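Side-chain contacts in putative transcription regulator (Lactobacillus plantarum WCFS1, PDB 3COL), which probably binds DNA through an N-terminal helix-turn-helix of the TetR family and regulates transcription: residues T66-S71 with Y97-A102; T87-Y92 with A135-A140; L91-V96 with Y180-I185; I109-K114 with T162-T167; T168-S171 with A176-Q179. All coordinates share one frame; numbering follows the deposited sequence. Where two conformers were deposited one is given.

Overall arrangement
The chain begins with the helix-turn-helix part, and helix 54-67 leads from it into the helical body, which in relatives usually binds ligand. Contact 1 closes the first loop, joining the turn after that helix to the end of helix 85-102. Contact 2 starts inside this loop and crosses it, tying the first half of helix 85-102 to helix 133-143. Contact 3 leaves the middle of the same helix, also crosses contact 1, and closes the longest loop, to helix 182-193. Contacts 4 and 5 nest within it: one links helix 106-117 to helix 152-171, the other pins the loop that follows helix 152-171. Contacts 3, 4 and 5 also reach the second subunit.

Contact 1. Residues T66-S71 with Y97-A102; sequences TNRILS and YDYSLA
The Tyr99 ring lies flat under the backbone of Ile69, whose CA sits over one face, 3.9 Å from the ring centroid and 13° off the normal, a CH-pi contact. On the same residue the CG1 branch comes down near the ring's rim, 3.6 Å from Tyr99 CE2, while CB of Arg68 touches the other side of the ring's outline, 3.4 Å from Tyr99 CE1. Tyrosine suits this place because its ring packs flat against Ile69 and its hydroxyl still reaches polar groups beyond it. With CG anti to the backbone N (chi1 173°), the ring is carried out from helix 85-102 toward the turn.

This is the junction of a TetR-type regulator at the end of helix 54-67, which in this family connects the DNA-binding part to the helical body, and where the ring packs between the turn and helix 85-102. At its far end Tyr99 OH meets the edge of the Arg68 guanidinium nearly in plane, 2.9 Å from NH1; the N-H angle of 130° makes this a weak hydrogen bond. The two flat groups are nearly coplanar. The bend of the arginine chain at chi3 lets NH1 turn back to the hydroxyl. Stronger partners lie outside: NH1 also forms a salt bridge with Glu65, and Tyr99 OH is hydrogen-bonded to Ser106. Ile69 continues the apolar side of the junction by packing on Ile110 and Val96, and its carbonyl O accepts a hydrogen bond from Gln95 NE2.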
# COMPACT_ATOMS: atom_id res chain seq x y z
N THR A 66 14.40 -1.11 5.52
CA THR A 66 13.81 -2.13 6.40
C THR A 66 14.53 -2.27 7.72
O THR A 66 13.91 -2.41 8.76
CB THR A 66 13.67 -3.51 5.72
OG1 THR A 66 14.94 -3.96 5.27
CG2 THR A 66 12.73 -3.40 4.58
N ASN A 67 15.86 -2.19 7.68
CA ASN A 67 16.65 -2.27 8.91
C ASN A 67 16.51 -1.07 9.85
O ASN A 67 16.80 -1.15 11.03
CB ASN A 67 18.11 -2.56 8.57
CG ASN A 67 18.35 -4.04 8.38
OD1 ASN A 67 18.25 -4.58 7.27
ND2 ASN A 67 18.62 -4.73 9.49
N ARG A 68 16.01 0.04 9.33
CA ARG A 68 15.79 1.20 10.19
C ARG A 68 14.51 1.09 11.05
O ARG A 68 14.32 1.84 12.00
CB ARG A 68 15.82 2.52 9.38
CG ARG A 68 17.02 3.40 9.70
CD ARG A 68 16.80 4.87 9.28
NE ARG A 68 17.44 5.25 8.01
CZ ARG A 68 16.82 5.28 6.83
NH1 ARG A 68 15.55 4.92 6.73
NH2 ARG A 68 17.49 5.67 5.74
N ILE A 69 13.63 0.15 10.72
CA ILE A 69 12.36 0.09 11.44
C ILE A 69 12.51 -0.30 12.93
O ILE A 69 12.05 0.44 13.83
CB ILE A 69 11.34 -0.78 10.71
CG1 ILE A 69 11.21 -0.32 9.25
CG2 ILE A 69 9.97 -0.76 11.47
CD1 ILE A 69 10.31 -1.19 8.41
N LEU A 70 13.18 -1.42 13.20
CA LEU A 70 13.38 -1.93 14.56
C LEU A 70 14.85 -2.06 14.92
O LEU A 70 15.64 -2.58 14.14
CB LEU A 70 12.74 -3.32 14.69
CG LEU A 70 11.28 -3.45 14.29
CD1 LEU A 70 10.94 -4.90 14.06
CD2 LEU A 70 10.36 -2.82 15.32
N SER A 71 15.19 -1.64 16.15
CA SER A 71 16.53 -1.82 16.69
C SER A 71 16.68 -3.22 17.26
O SER A 71 15.69 -3.97 17.35
CB SER A 71 16.79 -0.80 17.79
OG SER A 71 16.08 -1.13 18.98
N TYR A 97 4.94 2.93 13.78
CA TYR A 97 4.30 4.24 13.76
C TYR A 97 5.28 5.39 13.96
O TYR A 97 5.35 6.29 13.12
CB TYR A 97 3.18 4.27 14.82
CG TYR A 97 2.42 5.56 14.96
CD1 TYR A 97 1.26 5.80 14.23
CD2 TYR A 97 2.85 6.54 15.88
CE1 TYR A 97 0.54 7.02 14.39
CE2 TYR A 97 2.15 7.75 16.06
CZ TYR A 97 0.99 7.98 15.30
OH TYR A 97 0.31 9.19 15.46
N ASP A 98 6.06 5.34 15.04
CA ASP A 98 7.07 6.39 15.30
C ASP A 98 8.08 6.43 14.17
O ASP A 98 8.43 7.53 13.68
CB ASP A 98 7.83 6.14 16.61
CG ASP A 98 6.96 6.31 17.86
OD1 ASP A 98 5.90 6.98 17.80
OD2 ASP A 98 7.38 5.78 18.91
N TYR A 99 8.58 5.25 13.80
CA TYR A 99 9.55 5.11 12.70
C TYR A 99 9.07 5.78 11.42
O TYR A 99 9.79 6.55 10.80
CB TYR A 99 9.93 3.66 12.39
CG TYR A 99 10.79 3.63 11.15
CD1 TYR A 99 12.12 4.08 11.20
CD2 TYR A 99 10.26 3.25 9.92
CE1 TYR A 99 12.89 4.10 10.07
CE2 TYR A 99 11.03 3.28 8.78
CZ TYR A 99 12.34 3.70 8.86
OH TYR A 99 13.13 3.74 7.73
N SER A 100 7.84 5.45 11.02
CA SER A 100 7.29 5.98 9.79
C SER A 100 7.14 7.51 9.81
O SER A 100 7.46 8.17 8.83
CB SER A 100 5.97 5.28 9.45
OG SER A 100 5.46 5.73 8.18
N LEU A 101 6.60 8.08 10.88
CA LEU A 101 6.42 9.53 10.92
C LEU A 101 7.73 10.29 10.90
O LEU A 101 7.79 11.43 10.42
CB LEU A 101 5.62 9.95 12.15
CG LEU A 101 4.19 9.44 12.25
CD1 LEU A 101 3.55 9.81 13.57
CD2 LEU A 101 3.39 10.07 11.13
N ALA A 102 8.77 9.65 11.43
CA ALA A 102 10.11 10.26 11.54
C ALA A 102 10.90 10.10 10.24
O ALA A 102 11.84 10.86 10.01
CB ALA A 102 10.88 9.64 12.70

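Contact 2. Residues T87-Y92 with A135-A140; sequences TRIRLY and ANLLTA
Leu137, the first residue of segment 135-140 to meet helix 87-92, pushes its forked end between Arg88 and Ile89. Its CG is anti to the backbone N (chi1 171°), which sends both methyls across to the other helix. CD1 lies 3.8 Å from Arg88 CB and also covers one face of the Arg88 guanidinium, over its centre and 3.9 Å from CZ. CD2 rests 4.1 Å from Ile89 N, close to the helix backbone, and CG is 4.1 Å from Ile89 CG1. A branched leucine fits here because one methyl can serve the aliphatic part and the flat head of the arginine while the other lies against the helix backbone at Arg88 and Ile89 and CG faces Ile89 CG1.

The arginine head is held above this methyl from outside the pair: Arg88 NH2 donates to the carbonyl O of Leu78 and NE to that of Ile83. Those bonds serve the NE and NH2 hydrogens of a buried guanidinium and probably fix its rotation, so that it can present a face to a hydrocarbon group.

One residue on, Leu138 starts out obliquely to the partner helix, but its CD2 reaches Ile89 CD1 at 4.1 Å. These two ends also meet Met193 and Ile147, which continue the apolar layer. The axes of the two short helical segments pass 10.6 Å apart at 139°, closer to antiparallel than to perpendicular. Such packing of helix 85-102 against helix 133-143 belongs to the all-helical C-terminal body that, in the TetR family, usually carries ligand binding and dimerisation.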
# COMPACT_ATOMS: atom_id res chain seq x y z
N THR A 87 0.87 -7.03 24.67
CA THR A 87 1.85 -5.99 24.98
C THR A 87 2.92 -5.88 23.84
O THR A 87 3.22 -4.78 23.38
CB THR A 87 2.53 -6.29 26.35
OG1 THR A 87 1.52 -6.28 27.37
CG2 THR A 87 3.61 -5.24 26.70
N ARG A 88 3.50 -7.00 23.43
CA ARG A 88 4.54 -6.98 22.41
C ARG A 88 4.02 -6.50 21.05
O ARG A 88 4.74 -5.81 20.36
CB ARG A 88 5.21 -8.36 22.24
CG ARG A 88 6.05 -8.77 23.43
CD ARG A 88 6.81 -10.05 23.09
NE ARG A 88 6.04 -11.24 23.45
CZ ARG A 88 6.25 -12.45 22.96
NH1 ARG A 88 5.50 -13.46 23.38
NH2 ARG A 88 7.20 -12.66 22.05
N ILE A 89 2.81 -6.88 20.67
CA ILE A 89 2.17 -6.33 19.46
C ILE A 89 2.02 -4.79 19.54
O ILE A 89 2.34 -4.08 18.59
CB ILE A 89 0.81 -7.04 19.12
CG1 ILE A 89 1.08 -8.47 18.69
CG2 ILE A 89 0.04 -6.31 17.94
CD1 ILE A 89 -0.17 -9.32 18.54
N ARG A 90 1.56 -4.28 20.67
CA ARG A 90 1.42 -2.85 20.83
C ARG A 90 2.77 -2.12 20.70
O ARG A 90 2.87 -1.10 20.01
CB ARG A 90 0.72 -2.50 22.15
CG ARG A 90 0.27 -1.02 22.23
CD ARG A 90 -0.36 -0.68 23.58
NE ARG A 90 0.65 -0.65 24.64
CZ ARG A 90 0.83 -1.63 25.54
NH1 ARG A 90 0.07 -2.70 25.51
NH2 ARG A 90 1.77 -1.52 26.47
N LEU A 91 3.79 -2.67 21.37
CA LEU A 91 5.17 -2.16 21.27
C LEU A 91 5.64 -2.16 19.83
O LEU A 91 6.27 -1.20 19.38
CB LEU A 91 6.13 -3.02 22.10
CG LEU A 91 5.94 -3.04 23.63
CD1 LEU A 91 6.98 -4.03 24.26
CD2 LEU A 91 6.02 -1.64 24.26
N TYR A 92 5.35 -3.25 19.12
CA TYR A 92 5.74 -3.34 17.71
C TYR A 92 5.09 -2.26 16.85
O TYR A 92 5.76 -1.56 16.10
CB TYR A 92 5.46 -4.74 17.15
CG TYR A 92 5.69 -4.84 15.67
CD1 TYR A 92 6.94 -4.59 15.11
CD2 TYR A 92 4.63 -5.12 14.82
CE1 TYR A 92 7.13 -4.66 13.74
CE2 TYR A 92 4.81 -5.18 13.46
CZ TYR A 92 6.05 -4.94 12.93
OH TYR A 92 6.22 -5.03 11.57
N ALA A 135 7.13 -12.29 12.71
CA ALA A 135 6.27 -13.37 12.20
C ALA A 135 5.96 -14.37 13.29
O ALA A 135 4.80 -14.78 13.45
CB ALA A 135 6.91 -14.06 10.96
N ASN A 136 6.97 -14.72 14.07
CA ASN A 136 6.80 -15.61 15.22
C ASN A 136 5.86 -15.05 16.26
O ASN A 136 5.05 -15.79 16.85
CB ASN A 136 8.16 -15.97 15.85
CG ASN A 136 8.97 -16.94 14.99
OD1 ASN A 136 8.61 -17.22 13.85
ND2 ASN A 136 10.06 -17.46 15.55
N LEU A 137 5.96 -13.75 16.49
CA LEU A 137 5.08 -13.08 17.46
C LEU A 137 3.63 -13.18 16.98
O LEU A 137 2.74 -13.46 17.77
CB LEU A 137 5.47 -11.60 17.61
CG LEU A 137 4.60 -10.62 18.40
CD1 LEU A 137 4.29 -11.17 19.81
CD2 LEU A 137 5.31 -9.22 18.47
N LEU A 138 3.41 -12.92 15.69
CA LEU A 138 2.05 -12.91 15.15
C LEU A 138 1.46 -14.32 15.14
O LEU A 138 0.33 -14.52 15.58
CB LEU A 138 2.00 -12.21 13.77
CG LEU A 138 2.37 -10.72 13.84
CD1 LEU A 138 2.27 -10.07 12.50
CD2 LEU A 138 1.46 -9.99 14.79
N THR A 139 2.23 -15.31 14.71
CA THR A 139 1.73 -16.70 14.75
C THR A 139 1.40 -17.18 16.16
O THR A 139 0.36 -17.85 16.39
CB THR A 139 2.66 -17.71 13.99
OG1 THR A 139 3.93 -17.81 14.66
CG2 THR A 139 2.92 -17.23 12.60
N ALA A 140 2.25 -16.81 17.12
CA ALA A 140 1.99 -17.13 18.52
C ALA A 140 0.69 -16.48 19.01
O ALA A 140 -0.12 -17.11 19.67
CB ALA A 140 3.17 -16.72 19.40

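Contact 3. Residues L91-V96 with Y180-I185; sequences LYVQQV and YTFGDI
An amide stacked on a phenyl ring marks this contact: the side chain of Gln94 lies along one face of Phe182, the two planes 21° apart. Phe182 is the first residue of helix 182-193, which starts with a capping box, and it leans on helix 85-102 in the helical body of a TetR-type regulator. Gln94 CB makes a CH-pi contact over that face, 3.8 Å from the ring centroid and 26° off the normal. Further along the chain, a bend at chi2 brings the amide over the CD2 side of the ring's rim, with NE2 3.5 Å from Phe182 CD2. Glutamine suits a site at the border of the core, since its methylenes and flat amide can cover an aromatic face while a polar end is tolerated at a partly exposed position.

Val93 adds a lesser apolar touch through CG1, and the ring also meets Tyr97 edge-to-face and the Phe186 ring nearly parallel to it. Phe182 is placed by the cap just before it. Thr181 OG1 accepts from Asp184 N at 3.0 Å, and the box is completed by the backbone N of Thr181, which donates to Asp184 OD2 from above the carboxylate plane, with a nearly straight N-H angle of 169°.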
# COMPACT_ATOMS: atom_id res chain seq x y z
N LEU A 91 3.79 -2.67 21.37
CA LEU A 91 5.17 -2.16 21.27
C LEU A 91 5.64 -2.16 19.83
O LEU A 91 6.27 -1.20 19.38
CB LEU A 91 6.13 -3.02 22.10
CG LEU A 91 5.94 -3.04 23.63
CD1 LEU A 91 6.98 -4.03 24.26
CD2 LEU A 91 6.02 -1.64 24.26
N TYR A 92 5.35 -3.25 19.12
CA TYR A 92 5.74 -3.34 17.71
C TYR A 92 5.09 -2.26 16.85
O TYR A 92 5.76 -1.56 16.10
CB TYR A 92 5.46 -4.74 17.15
CG TYR A 92 5.69 -4.84 15.67
CD1 TYR A 92 6.94 -4.59 15.11
CD2 TYR A 92 4.63 -5.12 14.82
CE1 TYR A 92 7.13 -4.66 13.74
CE2 TYR A 92 4.81 -5.18 13.46
CZ TYR A 92 6.05 -4.94 12.93
OH TYR A 92 6.22 -5.03 11.57
N VAL A 93 3.77 -2.16 16.92
CA VAL A 93 3.05 -1.25 16.08
C VAL A 93 3.40 0.19 16.46
O VAL A 93 3.47 1.06 15.60
CB VAL A 93 1.52 -1.49 16.16
CG1 VAL A 93 0.78 -0.51 15.24
CG2 VAL A 93 1.20 -2.94 15.74
N GLN A 94 3.62 0.45 17.74
CA GLN A 94 4.00 1.80 18.15
C GLN A 94 5.37 2.22 17.58
O GLN A 94 5.54 3.37 17.14
CB GLN A 94 3.93 1.96 19.66
CG GLN A 94 4.55 3.23 20.18
CD GLN A 94 3.80 3.72 21.35
OE1 GLN A 94 3.57 2.97 22.32
NE2 GLN A 94 3.35 4.96 21.29
N GLN A 95 6.33 1.30 17.57
CA GLN A 95 7.61 1.54 16.89
C GLN A 95 7.48 1.79 15.36
O GLN A 95 8.04 2.75 14.83
CB GLN A 95 8.58 0.37 17.17
CG GLN A 95 9.99 0.53 16.58
CD GLN A 95 10.64 1.90 16.84
OE1 GLN A 95 10.48 2.50 17.92
NE2 GLN A 95 11.38 2.40 15.85
N VAL A 96 6.73 0.95 14.65
CA VAL A 96 6.50 1.17 13.18
C VAL A 96 5.92 2.57 12.96
O VAL A 96 6.35 3.31 12.09
CB VAL A 96 5.59 0.07 12.56
CG1 VAL A 96 5.32 0.34 11.02
CG2 VAL A 96 6.17 -1.32 12.75
N TYR A 180 -4.07 13.45 15.19
CA TYR A 180 -4.40 12.13 15.78
C TYR A 180 -3.26 11.62 16.61
O TYR A 180 -2.11 11.93 16.33
CB TYR A 180 -4.70 11.09 14.67
CG TYR A 180 -5.86 11.55 13.82
CD1 TYR A 180 -7.20 11.35 14.24
CD2 TYR A 180 -5.62 12.24 12.61
CE1 TYR A 180 -8.27 11.82 13.48
CE2 TYR A 180 -6.68 12.70 11.83
CZ TYR A 180 -7.98 12.49 12.25
OH TYR A 180 -8.99 12.97 11.44
N THR A 181 -3.58 10.84 17.63
CA THR A 181 -2.56 10.27 18.48
C THR A 181 -2.30 8.85 18.02
O THR A 181 -3.03 8.31 17.17
CB THR A 181 -3.05 10.23 19.93
OG1 THR A 181 -4.25 9.46 19.98
CG2 THR A 181 -3.33 11.65 20.45
N PHE A 182 -1.23 8.26 18.54
CA PHE A 182 -0.99 6.86 18.27
C PHE A 182 -2.22 6.07 18.73
O PHE A 182 -2.62 5.15 18.08
CB PHE A 182 0.27 6.36 19.00
CG PHE A 182 0.38 4.84 19.00
CD1 PHE A 182 0.68 4.17 17.83
CD2 PHE A 182 0.17 4.11 20.17
CE1 PHE A 182 0.76 2.75 17.79
CE2 PHE A 182 0.26 2.68 20.15
CZ PHE A 182 0.56 2.02 18.95
N GLY A 183 -2.79 6.43 19.88
CA GLY A 183 -3.95 5.75 20.40
C GLY A 183 -5.10 5.76 19.38
O GLY A 183 -5.80 4.78 19.22
N ASP A 184 -5.33 6.90 18.73
CA ASP A 184 -6.43 6.98 17.73
C ASP A 184 -6.20 6.00 16.55
O ASP A 184 -7.13 5.30 16.12
CB ASP A 184 -6.57 8.39 17.15
CG ASP A 184 -6.95 9.42 18.20
OD1 ASP A 184 -7.69 9.08 19.15
OD2 ASP A 184 -6.50 10.57 18.04
N ILE A 185 -4.99 6.00 16.00
CA ILE A 185 -4.66 5.17 14.84
C ILE A 185 -4.58 3.70 15.24
O ILE A 185 -5.06 2.81 14.51
CB ILE A 185 -3.33 5.64 14.22
CG1 ILE A 185 -3.35 7.15 13.88
CG2 ILE A 185 -2.93 4.75 13.01
CD1 ILE A 185 -4.54 7.59 12.97

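Contact 4. Residues I109-K114 with T162-T167; sequences IIQQIK and TIHTHT
The carbonyl O of Ile163 takes two donors, the N and the OG1 of Thr167, which reach it from opposite faces of its plane. The hydroxyl bond is short, 2.7 Å from Thr167 OG1 to Ile163 O. On the buried side of a helix threonine can satisfy its own hydroxyl by folding it back on the preceding turn; here Thr167 OG1 is also hydrogen-bonded to Ser100 OG of helix 85-102.

Across the contact itself, Gln111 of helix 106-117 meets His164 of helix 152-171. The glutamine chain is extended beyond CG, so OE1 arrives at the edge of the imidazole, close to its plane, 3.3 Å from His164 CE1. The amide and ring planes are turned 63° from each other. His164 NE2 is hydrogen-bonded to Thr108 OG1, one turn before Gln111. A long, flexible amide can span the gap between the helices, and an imidazole offers a polar edge to each neighbour. Gln111 also packs on Ala115 of the second subunit, and its side chain lies about 3 Å from a bound glycerol, probably from the crystallisation liquor.

A carbonyl oxygen at this edge faces the polarised CE1-H, a favourable electrostatic approach, and the Thr108 bond probably fixes the ring's rotation.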
# COMPACT_ATOMS: atom_id res chain seq x y z
N ILE A 109 9.25 3.89 -0.10
CA ILE A 109 10.39 3.33 -0.83
C ILE A 109 10.33 1.79 -0.80
O ILE A 109 10.47 1.16 -1.85
CB ILE A 109 11.73 3.82 -0.23
CG1 ILE A 109 11.98 5.31 -0.59
CG2 ILE A 109 12.93 2.93 -0.69
CD1 ILE A 109 12.93 5.99 0.38
N ILE A 110 10.15 1.23 0.40
CA ILE A 110 10.03 -0.22 0.64
C ILE A 110 8.91 -0.79 -0.23
O ILE A 110 9.10 -1.78 -0.94
CB ILE A 110 9.74 -0.53 2.13
CG1 ILE A 110 10.97 -0.22 3.01
CG2 ILE A 110 9.28 -2.04 2.35
CD1 ILE A 110 10.66 -0.15 4.50
N GLN A 111 7.74 -0.16 -0.17
CA GLN A 111 6.57 -0.63 -0.89
C GLN A 111 6.85 -0.68 -2.38
O GLN A 111 6.50 -1.67 -3.07
CB GLN A 111 5.38 0.27 -0.57
CG GLN A 111 4.20 0.07 -1.52
CD GLN A 111 2.90 0.48 -0.87
OE1 GLN A 111 2.56 1.67 -0.80
NE2 GLN A 111 2.16 -0.52 -0.38
N GLN A 112 7.48 0.37 -2.90
CA GLN A 112 7.83 0.42 -4.32
C GLN A 112 8.79 -0.68 -4.74
O GLN A 112 8.59 -1.30 -5.79
CB GLN A 112 8.45 1.78 -4.68
CG GLN A 112 7.47 2.80 -5.21
CD GLN A 112 8.09 4.18 -5.34
OE1 GLN A 112 8.62 4.72 -4.37
NE2 GLN A 112 8.00 4.76 -6.53
N ILE A 113 9.83 -0.90 -3.94
CA ILE A 113 10.80 -1.97 -4.23
C ILE A 113 10.10 -3.33 -4.17
O ILE A 113 10.26 -4.14 -5.08
CB ILE A 113 12.02 -1.93 -3.28
CG1 ILE A 113 12.77 -0.60 -3.45
CG2 ILE A 113 12.95 -3.12 -3.58
CD1 ILE A 113 13.94 -0.41 -2.51
N LYS A 114 9.32 -3.56 -3.12
CA LYS A 114 8.53 -4.79 -3.00
C LYS A 114 7.59 -5.05 -4.19
O LYS A 114 7.53 -6.17 -4.71
CB LYS A 114 7.76 -4.78 -1.68
CG LYS A 114 8.53 -5.42 -0.56
CD LYS A 114 7.74 -5.38 0.74
CE LYS A 114 7.93 -6.70 1.51
NZ LYS A 114 7.57 -6.67 3.00
N THR A 162 -2.09 1.15 7.03
CA THR A 162 -2.71 2.21 7.86
C THR A 162 -1.67 3.27 8.27
O THR A 162 -1.94 4.45 8.14
CB THR A 162 -3.38 1.63 9.13
OG1 THR A 162 -4.38 0.67 8.73
CG2 THR A 162 -4.06 2.72 10.00
N ILE A 163 -0.51 2.83 8.75
CA ILE A 163 0.55 3.75 9.10
C ILE A 163 1.09 4.47 7.87
O ILE A 163 1.37 5.66 7.92
CB ILE A 163 1.67 3.03 9.90
CG1 ILE A 163 1.12 2.66 11.30
CG2 ILE A 163 2.94 3.88 9.95
CD1 ILE A 163 2.02 1.65 12.10
N HIS A 164 1.22 3.76 6.75
CA HIS A 164 1.72 4.41 5.57
C HIS A 164 0.78 5.52 5.09
O HIS A 164 1.24 6.61 4.82
CB HIS A 164 2.00 3.39 4.46
CG HIS A 164 2.71 3.98 3.29
ND1 HIS A 164 2.58 3.48 2.02
CD2 HIS A 164 3.55 5.03 3.20
CE1 HIS A 164 3.30 4.21 1.19
NE2 HIS A 164 3.90 5.16 1.88
N THR A 165 -0.52 5.24 4.98
CA THR A 165 -1.53 6.21 4.57
C THR A 165 -1.53 7.44 5.49
O THR A 165 -1.56 8.58 5.02
CB THR A 165 -2.94 5.59 4.51
OG1 THR A 165 -2.94 4.44 3.64
CG2 THR A 165 -3.97 6.58 3.98
N HIS A 166 -1.49 7.19 6.78
CA HIS A 166 -1.47 8.26 7.79
C HIS A 166 -0.22 9.14 7.57
O HIS A 166 -0.30 10.35 7.61
CB HIS A 166 -1.51 7.60 9.18
CG HIS A 166 -1.50 8.57 10.33
ND1 HIS A 166 -2.40 9.61 10.44
CD2 HIS A 166 -0.74 8.61 11.45
CE1 HIS A 166 -2.17 10.27 11.57
NE2 HIS A 166 -1.16 9.69 12.19
N THR A 167 0.93 8.50 7.31
CA THR A 167 2.18 9.22 7.07
C THR A 167 2.14 10.11 5.83
O THR A 167 2.51 11.27 5.89
CB THR A 167 3.35 8.25 6.94
OG1 THR A 167 3.40 7.46 8.15
CG2 THR A 167 4.69 9.02 6.73

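Contact 5. Residues T168-S171 with A176-Q179; sequences TNIS and AQDQ
Ile170 and Gln177 meet at about a right angle, the branched end of the isoleucine lying against the start of the glutamine chain. Ile170 CD1 is 3.8 Å from Gln177 CA and 4.0 Å from its CG, while the other branch, CG2, stands 4.1 Å from Gln177 CB. CG1 also approaches Ala176 O, at 4.0 Å. Isoleucine suits this spot at the end of helix 152-171 because it offers two branches to one side of Gln177, CD1 against CA and CG, and CG2 against CA and CB. With CG1 anti to the carbonyl carbon (chi1 -70°), the torsion lets CD1 reach the Gln177 backbone while CG2 lies beside its CB. Glutamine suits the other side, since its methylenes cover Ile170 and Leu101 while an amide end suits an exposed loop.

The loop is held in shape by a type I beta turn from Ala176 to Gln179, closed by a bond from Gln179 N to Ala176 O of 3.2 Å. This turn sets the Gln177 backbone beside the isoleucine. The glutamine chain continues, extended beyond CG, to pack on Leu101 of helix 85-102, which Ile170 also touches, and Ile170 rests on Tyr175 as well. One residue back along the helix, Asn169 ties the same loop with its amide: OD1 accepts from Arg174 and ND2 donates to the hydroxyl of Tyr175, and ND2 is also bonded to Ser153 of the second subunit.

Across the two segments the contact is therefore nonpolar packing of the isoleucine on a glutamine chain and a loop carbonyl, while the turn, Asn169 and His166 contribute polar bonds to the loop.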
# COMPACT_ATOMS: atom_id res chain seq x y z
N THR A 168 1.67 9.57 4.71
CA THR A 168 1.59 10.35 3.48
C THR A 168 0.49 11.41 3.59
O THR A 168 0.63 12.49 3.03
CB THR A 168 1.39 9.43 2.22
OG1 THR A 168 0.17 8.73 2.35
CG2 THR A 168 2.49 8.39 2.11
N ASN A 169 -0.59 11.14 4.33
CA ASN A 169 -1.60 12.18 4.59
C ASN A 169 -0.95 13.40 5.25
O ASN A 169 -1.26 14.56 4.90
CB ASN A 169 -2.73 11.68 5.51
CG ASN A 169 -3.79 10.83 4.80
OD1 ASN A 169 -3.90 10.82 3.59
ND2 ASN A 169 -4.58 10.09 5.61
N ILE A 170 -0.05 13.14 6.20
CA ILE A 170 0.65 14.24 6.88
C ILE A 170 1.61 14.97 5.92
O ILE A 170 1.68 16.20 5.94
CB ILE A 170 1.33 13.75 8.21
CG1 ILE A 170 0.24 13.42 9.26
CG2 ILE A 170 2.34 14.81 8.79
CD1 ILE A 170 0.71 12.45 10.34
N SER A 171 2.32 14.24 5.06
CA SER A 171 3.21 14.88 4.06
C SER A 171 2.46 15.71 3.03
O SER A 171 3.02 16.66 2.48
CB SER A 171 4.07 13.82 3.32
OG SER A 171 4.79 13.06 4.26
N ALA A 176 -2.46 17.96 10.49
CA ALA A 176 -1.18 18.08 11.22
C ALA A 176 -0.69 16.74 11.76
O ALA A 176 -1.48 15.80 11.96
CB ALA A 176 -1.31 19.12 12.36
N GLN A 177 0.61 16.65 12.07
CA GLN A 177 1.16 15.43 12.70
C GLN A 177 0.49 15.05 14.04
O GLN A 177 0.40 13.86 14.38
CB GLN A 177 2.69 15.53 12.85
CG GLN A 177 3.40 14.14 12.78
CD GLN A 177 4.88 14.18 13.12
OE1 GLN A 177 5.61 15.06 12.67
NE2 GLN A 177 5.33 13.21 13.93
N ASP A 178 -0.02 16.05 14.75
CA ASP A 178 -0.61 15.88 16.08
C ASP A 178 -2.14 15.86 16.07
O ASP A 178 -2.78 15.82 17.12
CB ASP A 178 -0.14 17.00 17.00
CG ASP A 178 -0.75 18.35 16.64
OD1 ASP A 178 -0.77 18.70 15.44
OD2 ASP A 178 -1.23 19.05 17.55
N GLN A 179 -2.73 15.90 14.88
CA GLN A 179 -4.19 15.88 14.80
C GLN A 179 -4.73 14.58 15.47
O GLN A 179 -5.70 14.61 16.23
CB GLN A 179 -4.65 15.97 13.34
CG GLN A 179 -6.19 16.06 13.23
CD GLN A 179 -6.70 17.41 13.66
OE1 GLN A 179 -6.13 18.46 13.28
NE2 GLN A 179 -7.77 17.41 14.45